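Local coordinates for protein ribonucleoside triphosphate reductase (Lactobacillus leichmannii, PDB 1L1L) that reduces ribonucleoside triphosphates to 2'-deoxyribonucleoside triphosphates as a cobalamin-dependent (class II) enzyme, an allosterically regulated monomer, at residues Pro176-Ala181 / Leu237-Thr242; Leu233-His238 / Leu282-Val287. All blocks are in the same frame, centred on the assembly; numbering follows the deposited sequence.

Contact 1: residues Pro176-Ala181 / Leu237-Thr242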
loop_
_atom_site.group_PDB
_atom_site.type_symbol
_atom_site.label_atom_id
_atom_site.label_comp_id
_atom_site.label_asym_id
_atom_site.label_seq_id
_atom_site.Cartn_x
_atom_site.Cartn_y
_atom_site.Cartn_z
ATOM N N PRO A 176 -14.095 -16.587 -21.187
ATOM C CA PRO A 176 -14.558 -17.084 -22.490
ATOM C C PRO A 176 -13.717 -16.657 -23.688
ATOM O O PRO A 176 -12.879 -15.762 -23.591
ATOM C CB PRO A 176 -15.985 -16.553 -22.572
ATOM C CG PRO A 176 -15.900 -15.265 -21.804
ATOM C CD PRO A 176 -15.088 -15.672 -20.598
ATOM N N ARG A 177 -13.944 -17.306 -24.827
ATOM C CA ARG A 177 -13.201 -16.967 -26.029
ATOM C C ARG A 177 -13.532 -15.545 -26.471
ATOM O O ARG A 177 -14.667 -15.104 -26.350
ATOM C CB ARG A 177 -13.538 -17.951 -27.156
ATOM C CG ARG A 177 -15.026 -18.247 -27.300
ATOM C CD ARG A 177 -15.321 -19.029 -28.584
ATOM N NE ARG A 177 -16.696 -19.532 -28.623
ATOM C CZ ARG A 177 -17.257 -20.121 -29.679
ATOM N NH1 ARG A 177 -16.564 -20.283 -30.801
ATOM N NH2 ARG A 177 -18.509 -20.564 -29.611
ATOM N N VAL A 178 -12.534 -14.829 -26.977
ATOM C CA VAL A 178 -12.751 -13.471 -27.458
ATOM C C VAL A 178 -13.567 -13.592 -28.749
ATOM O O VAL A 178 -13.011 -13.816 -29.824
ATOM C CB VAL A 178 -11.411 -12.753 -27.762
ATOM C CG1 VAL A 178 -11.674 -11.325 -28.212
ATOM C CG2 VAL A 178 -10.512 -12.763 -26.524
ATOM N N ASP A 179 -14.883 -13.439 -28.625
ATOM C CA ASP A 179 -15.809 -13.550 -29.752
ATOM C C ASP A 179 -15.753 -12.503 -30.860
ATOM O O ASP A 179 -15.941 -12.850 -32.030
ATOM C CB ASP A 179 -17.243 -13.620 -29.227
ATOM C CG ASP A 179 -17.579 -14.968 -28.638
ATOM O OD1 ASP A 179 -18.604 -15.068 -27.932
ATOM O OD2 ASP A 179 -16.827 -15.934 -28.889
ATOM N N PHE A 180 -15.514 -11.237 -30.518
ATOM C CA PHE A 180 -15.483 -10.188 -31.538
ATOM C C PHE A 180 -14.330 -9.206 -31.435
ATOM O O PHE A 180 -14.012 -8.717 -30.350
ATOM C CB PHE A 180 -16.783 -9.373 -31.500
ATOM C CG PHE A 180 -18.016 -10.196 -31.291
ATOM C CD1 PHE A 180 -18.403 -11.151 -32.227
ATOM C CD2 PHE A 180 -18.790 -10.022 -30.153
ATOM C CE1 PHE A 180 -19.544 -11.923 -32.026
ATOM C CE2 PHE A 180 -19.934 -10.785 -29.941
ATOM C CZ PHE A 180 -20.312 -11.741 -30.881
ATOM N N ALA A 181 -13.707 -8.912 -32.570
ATOM C CA ALA A 181 -12.629 -7.935 -32.607
ATOM C C ALA A 181 -13.373 -6.619 -32.768
ATOM O O ALA A 181 -14.064 -6.416 -33.765
ATOM C CB ALA A 181 -11.731 -8.172 -33.796
ATOM N N LEU A 237 -17.758 -5.859 -24.933
ATOM C CA LEU A 237 -18.195 -5.948 -26.329
ATOM C C LEU A 237 -17.407 -6.992 -27.111
ATOM O O LEU A 237 -17.681 -7.239 -28.289
ATOM C CB LEU A 237 -18.056 -4.599 -27.036
ATOM C CG LEU A 237 -19.074 -3.509 -26.696
ATOM C CD1 LEU A 237 -18.788 -2.288 -27.555
ATOM C CD2 LEU A 237 -20.492 -4.021 -26.940
ATOM N N HIS A 238 -16.415 -7.594 -26.465
ATOM C CA HIS A 238 -15.608 -8.607 -27.122
ATOM C C HIS A 238 -16.187 -9.996 -26.874
ATOM O O HIS A 238 -15.705 -10.974 -27.443
ATOM C CB HIS A 238 -14.161 -8.563 -26.606
ATOM C CG HIS A 238 -13.344 -7.436 -27.159
ATOM N ND1 HIS A 238 -13.513 -6.126 -26.765
ATOM C CD2 HIS A 238 -12.344 -7.427 -28.071
ATOM C CE1 HIS A 238 -12.653 -5.359 -27.410
ATOM N NE2 HIS A 238 -11.931 -6.124 -28.210
ATOM N N PHE A 239 -17.220 -10.076 -26.037
ATOM C CA PHE A 239 -17.825 -11.357 -25.684
ATOM C C PHE A 239 -19.330 -11.437 -25.931
ATOM O O PHE A 239 -20.109 -10.615 -25.442
ATOM C CB PHE A 239 -17.514 -11.682 -24.216
ATOM C CG PHE A 239 -16.049 -11.562 -23.870
ATOM C CD1 PHE A 239 -15.462 -10.310 -23.676
ATOM C CD2 PHE A 239 -15.242 -12.696 -23.791
ATOM C CE1 PHE A 239 -14.096 -10.190 -23.412
ATOM C CE2 PHE A 239 -13.877 -12.588 -23.530
ATOM C CZ PHE A 239 -13.301 -11.335 -23.341
ATOM N N ALA A 240 -19.733 -12.452 -26.689
ATOM C CA ALA A 240 -21.136 -12.653 -27.033
ATOM C C ALA A 240 -22.096 -12.613 -25.847
ATOM O O ALA A 240 -23.203 -12.095 -25.960
ATOM C CB ALA A 240 -21.298 -13.972 -27.784
ATOM N N GLN A 241 -21.671 -13.163 -24.714
ATOM C CA GLN A 241 -22.504 -13.205 -23.513
ATOM C C GLN A 241 -23.012 -11.828 -23.091
ATOM O O GLN A 241 -24.085 -11.707 -22.494
ATOM C CB GLN A 241 -21.713 -13.817 -22.359
ATOM C CG GLN A 241 -20.549 -12.952 -21.896
ATOM C CD GLN A 241 -19.714 -13.623 -20.827
ATOM O OE1 GLN A 241 -19.021 -14.603 -21.095
ATOM N NE2 GLN A 241 -19.780 -13.103 -19.604
ATOM N N THR A 242 -22.232 -10.796 -23.393
ATOM C CA THR A 242 -22.593 -9.427 -23.040
ATOM C C THR A 242 -22.650 -8.550 -24.284
ATOM O O THR A 242 -22.363 -7.353 -24.227
ATOM C CB THR A 242 -21.573 -8.819 -22.048
ATOM O OG1 THR A 242 -20.245 -9.039 -22.532
ATOM C CG2 THR A 242 -21.716 -9.454 -20.681
#
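Two hydrogen bonds in opposite directions clamp Asp179 and Phe180 onto the turn at His238-Ala240. In the first, the amide N of Ala240 gives its hydrogen to Asp179 OD1 at 3.1 Å, with an N-H...O angle of 149°. The oxygen is met on its anti side and close to the carboxylate plane. Asp179 CG stands anti to its own carbonyl carbon (chi1 -75°), which turns the carboxylate towards this amide. In the second, Phe180 N donates to His238 O over 3.1 Å; the donor stands above the carbonyl plane, 45° out of it, off any lone pair. Asp179 OD2 lies 3.6 Å from Arg177 NE within the same segment, a long salt bridge of charges alone.

Outside this polar centre, Asp179 CB sits over the middle of one face of the Phe180 ring, while Leu237 O meets the edge of that ring 3.5 Å from Phe180 CD2. The far end of the ring reaches Ala240, Phe180 CZ lying 3.9 Å from Ala240 CB. At the other end, the side chains of Pro176 and Phe239 cross at about a right angle, Pro176 CG coming to 3.3 Å from Phe239 CD2, with Pro176 O near the plane at the ring's edge. The extended end of Gln241 brings OE1 up to the same Pro176 CG. Val178 and His238 run side by side, Val178 CG1 being 4.0 Å from His238 CD2, which comes to 3.1 Å from Phe180 O, placed obliquely to the ring.

Ala240 and Gln241 begin a 3-10 turn, closed by Thr242 N bonding back to Phe239 O. This is loop-to-loop docking: a carboxylate receives the turn's first amide and one backbone N-H reaches a carbonyl, with 237-242 belonging to the B12-dependent insertion sequence.

Contact 2: residues Leu233-His238 / Leu282-Val287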
loop_
_atom_site.group_PDB
_atom_site.type_symbol
_atom_site.label_atom_id
_atom_site.label_comp_id
_atom_site.label_asym_id
_atom_site.label_seq_id
_atom_site.Cartn_x
_atom_site.Cartn_y
_atom_site.Cartn_z
ATOM N N LEU A 233 -17.299 -1.209 -20.961
ATOM C CA LEU A 233 -18.051 -1.341 -22.206
ATOM C C LEU A 233 -17.142 -1.939 -23.281
ATOM O O LEU A 233 -17.495 -2.930 -23.923
ATOM C CB LEU A 233 -18.561 0.036 -22.658
ATOM C CG LEU A 233 -19.246 0.121 -24.028
ATOM C CD1 LEU A 233 -20.437 -0.824 -24.061
ATOM C CD2 LEU A 233 -19.676 1.568 -24.304
ATOM N N LEU A 234 -15.972 -1.331 -23.462
ATOM C CA LEU A 234 -14.992 -1.796 -24.439
ATOM C C LEU A 234 -14.666 -3.283 -24.280
ATOM O O LEU A 234 -14.597 -4.024 -25.266
ATOM C CB LEU A 234 -13.696 -0.995 -24.316
ATOM C CG LEU A 234 -12.549 -1.524 -25.180
ATOM C CD1 LEU A 234 -12.954 -1.478 -26.658
ATOM C CD2 LEU A 234 -11.299 -0.702 -24.942
ATOM N N ILE A 235 -14.451 -3.713 -23.039
ATOM C CA ILE A 235 -14.134 -5.104 -22.762
ATOM C C ILE A 235 -15.316 -6.040 -23.028
ATOM O O ILE A 235 -15.189 -7.018 -23.773
ATOM C CB ILE A 235 -13.678 -5.287 -21.292
ATOM C CG1 ILE A 235 -12.322 -4.610 -21.074
ATOM C CG2 ILE A 235 -13.590 -6.762 -20.960
ATOM C CD1 ILE A 235 -11.889 -4.545 -19.606
ATOM N N ASP A 236 -16.463 -5.742 -22.428
ATOM C CA ASP A 236 -17.642 -6.584 -22.586
ATOM C C ASP A 236 -18.152 -6.756 -24.030
ATOM O O ASP A 236 -18.894 -7.704 -24.314
ATOM C CB ASP A 236 -18.790 -6.084 -21.689
ATOM C CG ASP A 236 -18.522 -6.298 -20.194
ATOM O OD1 ASP A 236 -17.914 -7.321 -19.827
ATOM O OD2 ASP A 236 -18.942 -5.449 -19.377
ATOM N N LEU A 237 -17.758 -5.859 -24.933
ATOM C CA LEU A 237 -18.195 -5.948 -26.329
ATOM C C LEU A 237 -17.407 -6.992 -27.111
ATOM O O LEU A 237 -17.681 -7.239 -28.289
ATOM C CB LEU A 237 -18.056 -4.599 -27.036
ATOM C CG LEU A 237 -19.074 -3.509 -26.696
ATOM C CD1 LEU A 237 -18.788 -2.288 -27.555
ATOM C CD2 LEU A 237 -20.492 -4.021 -26.940
ATOM N N HIS A 238 -16.415 -7.594 -26.465
ATOM C CA HIS A 238 -15.608 -8.607 -27.122
ATOM C C HIS A 238 -16.187 -9.996 -26.874
ATOM O O HIS A 238 -15.705 -10.974 -27.443
ATOM C CB HIS A 238 -14.161 -8.563 -26.606
ATOM C CG HIS A 238 -13.344 -7.436 -27.159
ATOM N ND1 HIS A 238 -13.513 -6.126 -26.765
ATOM C CD2 HIS A 238 -12.344 -7.427 -28.071
ATOM C CE1 HIS A 238 -12.653 -5.359 -27.410
ATOM N NE2 HIS A 238 -11.931 -6.124 -28.210
ATOM N N LEU A 282 -7.014 2.097 -26.311
ATOM C CA LEU A 282 -6.492 1.612 -27.589
ATOM C C LEU A 282 -5.643 0.370 -27.381
ATOM O O LEU A 282 -5.828 -0.637 -28.068
ATOM C CB LEU A 282 -5.667 2.699 -28.282
ATOM C CG LEU A 282 -6.481 3.921 -28.733
ATOM C CD1 LEU A 282 -5.554 4.945 -29.342
ATOM C CD2 LEU A 282 -7.571 3.498 -29.713
ATOM N N ASP A 283 -4.721 0.433 -26.423
ATOM C CA ASP A 283 -3.863 -0.708 -26.134
ATOM C C ASP A 283 -4.624 -1.901 -25.553
ATOM O O ASP A 283 -4.318 -3.055 -25.863
ATOM C CB ASP A 283 -2.729 -0.280 -25.205
ATOM C CG ASP A 283 -1.757 0.676 -25.883
ATOM O OD1 ASP A 283 -1.677 0.660 -27.134
ATOM O OD2 ASP A 283 -1.064 1.431 -25.175
ATOM N N VAL A 284 -5.621 -1.627 -24.713
ATOM C CA VAL A 284 -6.432 -2.677 -24.116
ATOM C C VAL A 284 -7.267 -3.366 -25.196
ATOM O O VAL A 284 -7.603 -4.556 -25.098
ATOM C CB VAL A 284 -7.371 -2.084 -23.024
ATOM C CG1 VAL A 284 -8.483 -3.046 -22.685
ATOM C CG2 VAL A 284 -6.556 -1.781 -21.777
ATOM N N ASN A 285 -7.608 -2.613 -26.233
ATOM C CA ASN A 285 -8.409 -3.177 -27.307
ATOM C C ASN A 285 -7.510 -4.089 -28.149
ATOM O O ASN A 285 -7.929 -5.164 -28.572
ATOM C CB ASN A 285 -9.014 -2.050 -28.149
ATOM C CG ASN A 285 -10.137 -2.528 -29.044
ATOM O OD1 ASN A 285 -11.012 -3.301 -28.625
ATOM N ND2 ASN A 285 -10.128 -2.063 -30.286
ATOM N N GLU A 286 -6.269 -3.672 -28.370
ATOM C CA GLU A 286 -5.341 -4.485 -29.150
ATOM C C GLU A 286 -5.143 -5.851 -28.500
ATOM O O GLU A 286 -5.297 -6.887 -29.155
ATOM C CB GLU A 286 -3.985 -3.791 -29.292
ATOM C CG GLU A 286 -4.015 -2.572 -30.192
ATOM C CD GLU A 286 -2.634 -2.005 -30.453
ATOM O OE1 GLU A 286 -1.996 -1.521 -29.491
ATOM O OE2 GLU A 286 -2.187 -2.050 -31.624
ATOM N N VAL A 287 -4.801 -5.856 -27.214
ATOM C CA VAL A 287 -4.600 -7.110 -26.498
ATOM C C VAL A 287 -5.805 -8.017 -26.682
ATOM O O VAL A 287 -5.661 -9.227 -26.867
ATOM C CB VAL A 287 -4.396 -6.881 -24.979
ATOM C CG1 VAL A 287 -4.359 -8.219 -24.256
ATOM C CG2 VAL A 287 -3.114 -6.101 -24.738
#
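Leu234 and Val284 supply the apolar part of this contact, their methyls CD2 and CG1 meeting at 4.3 Å. Ile235 adds a looser touch on the same Val284 methyl, its CG1 standing 4.4 Å from Val284 CG1. Leu234 also crosses Asn285 at about a right angle: its CD2 lies 4.2 Å from Asn285 CB, and its CD1 packs 3.3 Å from the amide oxygen OD1. Leu234 CG is anti to the backbone N (chi1 173°), which carries both methyls out towards helix 275-289.

The polar part centres on the imidazole of His238. Its ND1 donates to Leu234 O at 2.8 Å, a backbone carbonyl one turn back in the same segment. The N-H...O angle is only 134°, yet the oxygen lies almost in the ring plane, so the bond fixes the ring's rotation. At the CE1-NE2 edge, Asn285 OD1 is 3.0 Å from His238 NE2. The ring and amide planes stand 74° apart, so the amide meets the ring's edge steeply and does not stack on it. A firmer partner for NE2 is Asn289 OD1, and Asn285 ND2 is in turn bound to Ile182 O. With ND1 donating to a carbonyl and NE2 bonded to the amide oxygen of Asn289, the ring may be doubly protonated, provided that amide is placed the right way round.

Helix 224-236 thus leans on helix 275-289 through Leu234 and Ile235 of its last turn and through His238 just past its end. Strand 183-187 lines the contact where Leu184 touches both Leu234 and Asn285, strand 249-253 packs on Leu234 through Leu250, and helix 298-313 lies against Val284 through Leu307.

In the fold
His238 and Leu237 belong to both contacts, whose centres lie 10 Å apart on the same side of the molecule. Contact 2 is buried, all five touching residues being so, and joins the end of one helix, with His238 just past it, to another, burying 202 Å². Contact 1, at 462 Å², is only partly buried, lies farther from the chain's centre and joins two irregular connections, where main-chain and carboxylate bonds replace helix-to-helix side-chain packing. His238 serves both, its ring being shared between the loop 176-181 and helix 275-289. A probable hydrogen bond from Thr242 OG1 to Asp236 O (2.6 Å) ties them. The shared region lies within the family's insertion, consistent with that insert mimicking a dimer partner.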